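Local coordinates for protein putative nudix hydrolase family member (Chromobacterium violaceum, PDB 3F13) that probably acts as a magnesium-dependent hydrolase of the Nudix family, although its physiological substrate is not established, at residues S53-L56 with I57-I60; E119-A122 with I123-Y127. One frame throughout, in Å; residues are numbered along the deposited sequence.

Interaction 1. Residues S53-L56 with I57-I60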
ATOM      1  N   SER B  53       5.548   6.909   0.463  1.00 25.87           N
ATOM      2  CA  SER B  53       4.619   5.841   0.801  1.00 26.63           C
ATOM      3  C   SER B  53       4.961   5.357   2.209  1.00 26.75           C
ATOM      4  O   SER B  53       4.069   4.984   2.945  1.00 29.07           O
ATOM      5  CB  SER B  53       4.736   4.698  -0.193  1.00 26.50           C
ATOM      6  OG  SER B  53       6.093   4.329  -0.338  1.00 26.71           O
ATOM      7  N   GLN B  54       6.238   5.458   2.624  1.00 27.63           N
ATOM      8  CA  GLN B  54       6.619   5.090   3.994  1.00 27.93           C
ATOM      9  C   GLN B  54       6.108   6.134   4.978  1.00 27.72           C
ATOM     10  O   GLN B  54       5.568   5.824   6.044  1.00 27.95           O
ATOM     11  CB  GLN B  54       8.138   5.038   4.142  1.00 27.59           C
ATOM     12  CG  GLN B  54       8.752   3.814   3.551  1.00 30.71           C
ATOM     13  CD  GLN B  54      10.270   3.849   3.657  1.00 32.43           C
ATOM     14  OE1 GLN B  54      10.945   4.419   2.807  1.00 31.86           O
ATOM     15  NE2 GLN B  54      10.806   3.236   4.711  1.00 36.92           N
ATOM     16  N   ALA B  55       6.327   7.378   4.632  1.00 27.53           N
ATOM     17  CA  ALA B  55       5.885   8.447   5.475  1.00 28.00           C
ATOM     18  C   ALA B  55       4.355   8.390   5.640  1.00 27.83           C
ATOM     19  O   ALA B  55       3.820   8.664   6.709  1.00 28.11           O
ATOM     20  CB  ALA B  55       6.340   9.758   4.875  1.00 28.97           C
ATOM     21  N   LEU B  56       3.632   8.017   4.581  1.00 26.69           N
ATOM     22  CA  LEU B  56       2.168   8.004   4.691  1.00 26.35           C
ATOM     23  C   LEU B  56       1.715   7.044   5.818  1.00 25.86           C
ATOM     24  O   LEU B  56       0.882   7.390   6.665  1.00 25.82           O
ATOM     25  CB  LEU B  56       1.518   7.607   3.364  1.00 27.45           C
ATOM     26  CG  LEU B  56       0.013   8.049   3.470  1.00 28.11           C
ATOM     27  CD1 LEU B  56      -0.015   9.473   4.082  1.00 33.56           C
ATOM     28  CD2 LEU B  56      -0.787   8.070   2.227  1.00 32.03           C
ATOM     29  N   ILE B  57       2.246   5.829   5.806  1.00 25.26           N
ATOM     30  CA  ILE B  57       1.862   4.855   6.828  1.00 26.27           C
ATOM     31  C   ILE B  57       2.184   5.339   8.251  1.00 26.35           C
ATOM     32  O   ILE B  57       1.370   5.245   9.166  1.00 26.84           O
ATOM     33  CB  ILE B  57       2.499   3.478   6.547  1.00 26.33           C
ATOM     34  CG1 ILE B  57       2.033   2.960   5.190  1.00 27.30           C
ATOM     35  CG2 ILE B  57       2.101   2.514   7.637  1.00 26.15           C
ATOM     36  CD1 ILE B  57       2.930   1.805   4.653  1.00 28.69           C
ATOM     37  N   ARG B  58       3.375   5.881   8.413  1.00 26.60           N
ATOM     38  CA  ARG B  58       3.799   6.405   9.700  1.00 27.59           C
ATOM     39  C   ARG B  58       2.854   7.518  10.158  1.00 28.40           C
ATOM     40  O   ARG B  58       2.332   7.512  11.280  1.00 30.01           O
ATOM     41  CB  ARG B  58       5.231   6.926   9.579  1.00 28.34           C
ATOM     42  CG  ARG B  58       5.717   7.813  10.747  1.00 29.89           C
ATOM     43  CD  ARG B  58       7.192   8.208  10.566  1.00 33.45           C
ATOM     44  NE  ARG B  58       7.468   9.011   9.363  1.00 33.97           N
ATOM     45  CZ  ARG B  58       7.148  10.295   9.243  1.00 35.56           C
ATOM     46  NH1 ARG B  58       6.529  10.916  10.250  1.00 36.98           N
ATOM     47  NH2 ARG B  58       7.420  10.960   8.119  1.00 38.15           N
ATOM     48  N   GLU B  59       2.598   8.475   9.280  1.00 28.50           N
ATOM     49  CA  GLU B  59       1.818   9.644   9.688  1.00 28.93           C
ATOM     50  C   GLU B  59       0.342   9.357   9.949  1.00 29.94           C
ATOM     51  O   GLU B  59      -0.265   9.928  10.877  1.00 29.53           O
ATOM     52  CB  GLU B  59       2.021  10.762   8.673  1.00 29.00           C
ATOM     53  CG  GLU B  59       3.462  11.267   8.677  1.00 33.89           C
ATOM     54  CD  GLU B  59       3.645  12.610   9.394  1.00 43.66           C
ATOM     55  OE1 GLU B  59       2.721  13.028  10.136  1.00 46.96           O
ATOM     56  OE2 GLU B  59       4.724  13.249   9.199  1.00 48.10           O
ATOM     57  N   ILE B  60      -0.270   8.516   9.116  1.00 28.13           N
ATOM     58  CA  ILE B  60      -1.648   8.165   9.369  1.00 29.01           C
ATOM     59  C   ILE B  60      -1.744   7.503  10.749  1.00 29.67           C
ATOM     60  O   ILE B  60      -2.649   7.815  11.522  1.00 29.85           O
ATOM     61  CB  ILE B  60      -2.218   7.242   8.310  1.00 30.03           C
ATOM     62  CG1 ILE B  60      -2.337   7.960   6.957  1.00 31.37           C
ATOM     63  CG2 ILE B  60      -3.592   6.671   8.754  1.00 28.31           C
ATOM     64  CD1 ILE B  60      -2.578   9.402   7.040  1.00 34.70           C
TER
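A55 lies against one face of the R58 guanidinium, with its carbonyl O over the group and its CB 3.6 Å from R58 NH2. At the edge, NH1 makes a weak, bent bond (141°) to E59 OE2 at 3.1 Å, part of a salt bridge. E50 pairs with NE and the carbonyl of K45 accepts from NH2, so both help hold the plane, with E59 a weaker third partner. This is helix 52-64 of the Nudix box, in which R58, E59 and I60 form the Arg-Glu-hydrophobic core of the signature. The arginine suits its place because its N-H groups can tie the helix to E50 in the preceding loop and to the end of strand 43-45, and the small A55 lets the chain, bent at chi3 (62°), fold back along the helix. E59 presents a carboxylate close to that of E63; in relatives, glutamates of this motif commonly hold magnesium, and a similar role is likely here.

On the buried flank, the branched L56 and I60 lie side by side and pack on strand 16-25, where A21 receives both. I57 instead packs against Q54 of the second subunit, while S53 and Q54 meet I57 of that subunit. Two backbone bonds, E59 N to A55 O and I60 N to L56 O, are both 2.9 Å long. Where the apolar pair meets, L56 CD1 stands 3.9 Å from I60 CD1.

Interaction 2. Residues E119-A122 with I123-Y127; sequences EGRA and ILRRY
I123 and L124 press their side chains back against the preceding helical turn, and this is the tight part of the contact. I123 CG1, set anti to its own carbonyl carbon (chi1 -73°), comes within 3.3 Å of E119 O, the same oxygen that accepts the bond from I123 N at 2.9 Å. One residue on, L124 CG sits 3.5 Å from G120 O. Both are branched aliphatics that fill space on the buried side, I123 reaching V86 of strand 82-90 and both touching L41. G120, with no side chain, adds no bulk at its buried position. The loosest backbone link is R126 N to A122 O, 3.3 Å long.

The outer side is polar and more open. R121 and R125, one turn apart, cross obliquely, with R121 CG over one face of the R125 guanidinium and R121 CD 3.7 Å from R125 NH2. Their planes are 32° apart, and the NH1 atoms of R121 and R125 stay 4.7 Å from each other. The like charges are probably offset by the surroundings: D111 forms a salt bridge with R125 NH1, and the carbonyls of P110 and T112 both accept from R121 NH1. Long, flexible arginines suit this place because they can reach the 110-112 loop from the helix surface, while the R121 methylenes pack on the R125 guanidinium. An amphipathic helix of this kind, greasy toward the sheet and charged outside, is what the alpha-beta-alpha sandwich of the Nudix fold uses for a covering layer.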
ATOM      1  N   GLU B 119      -5.780  23.402  -0.489  1.00 37.20           N
ATOM      2  CA  GLU B 119      -5.154  22.241  -1.155  1.00 36.61           C
ATOM      3  C   GLU B 119      -5.853  20.910  -0.837  1.00 35.37           C
ATOM      4  O   GLU B 119      -5.946  20.031  -1.693  1.00 34.32           O
ATOM      5  CB  GLU B 119      -3.686  22.126  -0.766  1.00 37.05           C
ATOM      6  CG  GLU B 119      -2.842  23.394  -1.016  1.00 40.24           C
ATOM      7  CD  GLU B 119      -2.867  23.867  -2.474  1.00 43.37           C
ATOM      8  OE1 GLU B 119      -3.444  23.157  -3.336  1.00 46.46           O
ATOM      9  OE2 GLU B 119      -2.314  24.962  -2.759  1.00 45.84           O
ATOM     10  N   GLY B 120      -6.308  20.753   0.409  1.00 33.94           N
ATOM     11  CA  GLY B 120      -7.147  19.606   0.788  1.00 33.78           C
ATOM     12  C   GLY B 120      -8.381  19.541  -0.107  1.00 33.49           C
ATOM     13  O   GLY B 120      -8.747  18.483  -0.628  1.00 33.61           O
ATOM     14  N   ARG B 121      -9.043  20.677  -0.309  1.00 32.95           N
ATOM     15  CA  ARG B 121     -10.200  20.675  -1.217  1.00 32.57           C
ATOM     16  C   ARG B 121      -9.829  20.374  -2.659  1.00 32.10           C
ATOM     17  O   ARG B 121     -10.548  19.641  -3.338  1.00 32.55           O
ATOM     18  CB  ARG B 121     -10.974  22.012  -1.173  1.00 33.25           C
ATOM     19  CG  ARG B 121     -12.359  21.885  -1.760  1.00 33.14           C
ATOM     20  CD  ARG B 121     -13.181  23.211  -1.671  1.00 36.17           C
ATOM     21  NE  ARG B 121     -13.477  23.579  -0.281  1.00 36.18           N
ATOM     22  CZ  ARG B 121     -14.605  23.291   0.361  1.00 34.90           C
ATOM     23  NH1 ARG B 121     -15.568  22.607  -0.240  1.00 38.23           N
ATOM     24  NH2 ARG B 121     -14.771  23.685   1.623  1.00 36.84           N
ATOM     25  N   ALA B 122      -8.714  20.934  -3.121  1.00 31.99           N
ATOM     26  CA  ALA B 122      -8.248  20.744  -4.500  1.00 31.10           C
ATOM     27  C   ALA B 122      -8.017  19.259  -4.734  1.00 31.57           C
ATOM     28  O   ALA B 122      -8.375  18.700  -5.793  1.00 31.00           O
ATOM     29  CB  ALA B 122      -6.946  21.474  -4.707  1.00 32.16           C
ATOM     30  N   ILE B 123      -7.400  18.623  -3.746  1.00 30.17           N
ATOM     31  CA  ILE B 123      -7.067  17.204  -3.929  1.00 30.57           C
ATOM     32  C   ILE B 123      -8.353  16.358  -3.997  1.00 29.91           C
ATOM     33  O   ILE B 123      -8.477  15.409  -4.785  1.00 30.19           O
ATOM     34  CB  ILE B 123      -6.113  16.734  -2.791  1.00 29.79           C
ATOM     35  CG1 ILE B 123      -4.700  17.315  -3.004  1.00 29.52           C
ATOM     36  CG2 ILE B 123      -6.148  15.199  -2.667  1.00 29.98           C
ATOM     37  CD1 ILE B 123      -3.788  17.309  -1.739  1.00 28.70           C
ATOM     38  N   LEU B 124      -9.332  16.684  -3.160  1.00 30.69           N
ATOM     39  CA  LEU B 124     -10.585  15.932  -3.164  1.00 31.36           C
ATOM     40  C   LEU B 124     -11.353  16.101  -4.460  1.00 31.61           C
ATOM     41  O   LEU B 124     -12.059  15.175  -4.894  1.00 31.97           O
ATOM     42  CB  LEU B 124     -11.473  16.330  -1.973  1.00 32.49           C
ATOM     43  CG  LEU B 124     -11.005  15.759  -0.646  1.00 34.27           C
ATOM     44  CD1 LEU B 124     -11.899  16.302   0.461  1.00 37.57           C
ATOM     45  CD2 LEU B 124     -11.012  14.221  -0.739  1.00 37.21           C
ATOM     46  N   ARG B 125     -11.240  17.274  -5.090  1.00 31.79           N
ATOM     47  CA  ARG B 125     -11.897  17.448  -6.387  1.00 31.62           C
ATOM     48  C   ARG B 125     -11.312  16.497  -7.445  1.00 30.87           C
ATOM     49  O   ARG B 125     -12.036  15.890  -8.224  1.00 31.42           O
ATOM     50  CB  ARG B 125     -11.789  18.899  -6.880  1.00 31.69           C
ATOM     51  CG  ARG B 125     -12.673  19.824  -6.119  1.00 36.11           C
ATOM     52  CD  ARG B 125     -13.186  20.997  -7.010  1.00 40.19           C
ATOM     53  NE  ARG B 125     -14.376  21.518  -6.357  1.00 43.39           N
ATOM     54  CZ  ARG B 125     -14.346  22.548  -5.536  1.00 44.93           C
ATOM     55  NH1 ARG B 125     -15.457  22.959  -4.932  1.00 47.50           N
ATOM     56  NH2 ARG B 125     -13.198  23.176  -5.337  1.00 47.27           N
ATOM     57  N   ARG B 126      -9.993  16.394  -7.476  1.00 30.39           N
ATOM     58  CA  ARG B 126      -9.309  15.558  -8.449  1.00 29.82           C
ATOM     59  C   ARG B 126      -9.615  14.105  -8.176  1.00 29.77           C
ATOM     60  O   ARG B 126      -9.819  13.322  -9.090  1.00 29.42           O
ATOM     61  CB  ARG B 126      -7.809  15.792  -8.352  1.00 31.92           C
ATOM     62  CG  ARG B 126      -7.033  15.168  -9.491  1.00 35.58           C
ATOM     63  CD  ARG B 126      -5.814  16.082  -9.781  1.00 43.15           C
ATOM     64  NE  ARG B 126      -4.751  15.361 -10.468  1.00 46.69           N
ATOM     65  CZ  ARG B 126      -3.464  15.667 -10.352  1.00 46.02           C
ATOM     66  NH1 ARG B 126      -2.567  14.963 -11.009  1.00 49.35           N
ATOM     67  NH2 ARG B 126      -3.084  16.656  -9.552  1.00 46.84           N
ATOM     68  N   TYR B 127      -9.619  13.745  -6.899  1.00 28.74           N
ATOM     69  CA  TYR B 127      -9.962  12.380  -6.503  1.00 30.09           C
ATOM     70  C   TYR B 127     -11.399  12.057  -6.943  1.00 29.52           C
ATOM     71  O   TYR B 127     -11.707  10.965  -7.408  1.00 29.21           O
ATOM     72  CB  TYR B 127      -9.891  12.250  -4.984  1.00 28.72           C
ATOM     73  CG  TYR B 127     -10.517  10.952  -4.500  1.00 31.15           C
ATOM     74  CD1 TYR B 127      -9.890   9.734  -4.752  1.00 31.75           C
ATOM     75  CD2 TYR B 127     -11.726  10.932  -3.805  1.00 28.59           C
ATOM     76  CE1 TYR B 127     -10.450   8.543  -4.320  1.00 30.52           C
ATOM     77  CE2 TYR B 127     -12.288   9.735  -3.365  1.00 29.46           C
ATOM     78  CZ  TYR B 127     -11.637   8.548  -3.640  1.00 29.49           C
ATOM     79  OH  TYR B 127     -12.169   7.351  -3.210  1.00 34.89           O
TER

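Interactions 1 and 2 are each a turn-to-turn contact within one helix, 52-64 and 118-132, and they lie on opposite sides of the chain's centre, 19 Å apart between centres and about 10 Å between nearest atoms. They share no element, but the mixed sheet lies between them: both helices pack on strands 70-78 and 82-90. Interaction 1 is the more buried and also meets the second subunit; interaction 2 is partly buried and touches no other chain of the assembly. The chemistry follows: in 53-60 arginine is matched with glutamates inside the family's signature motif, whereas in 119-127 paired arginines face outward and find their partners in a loop.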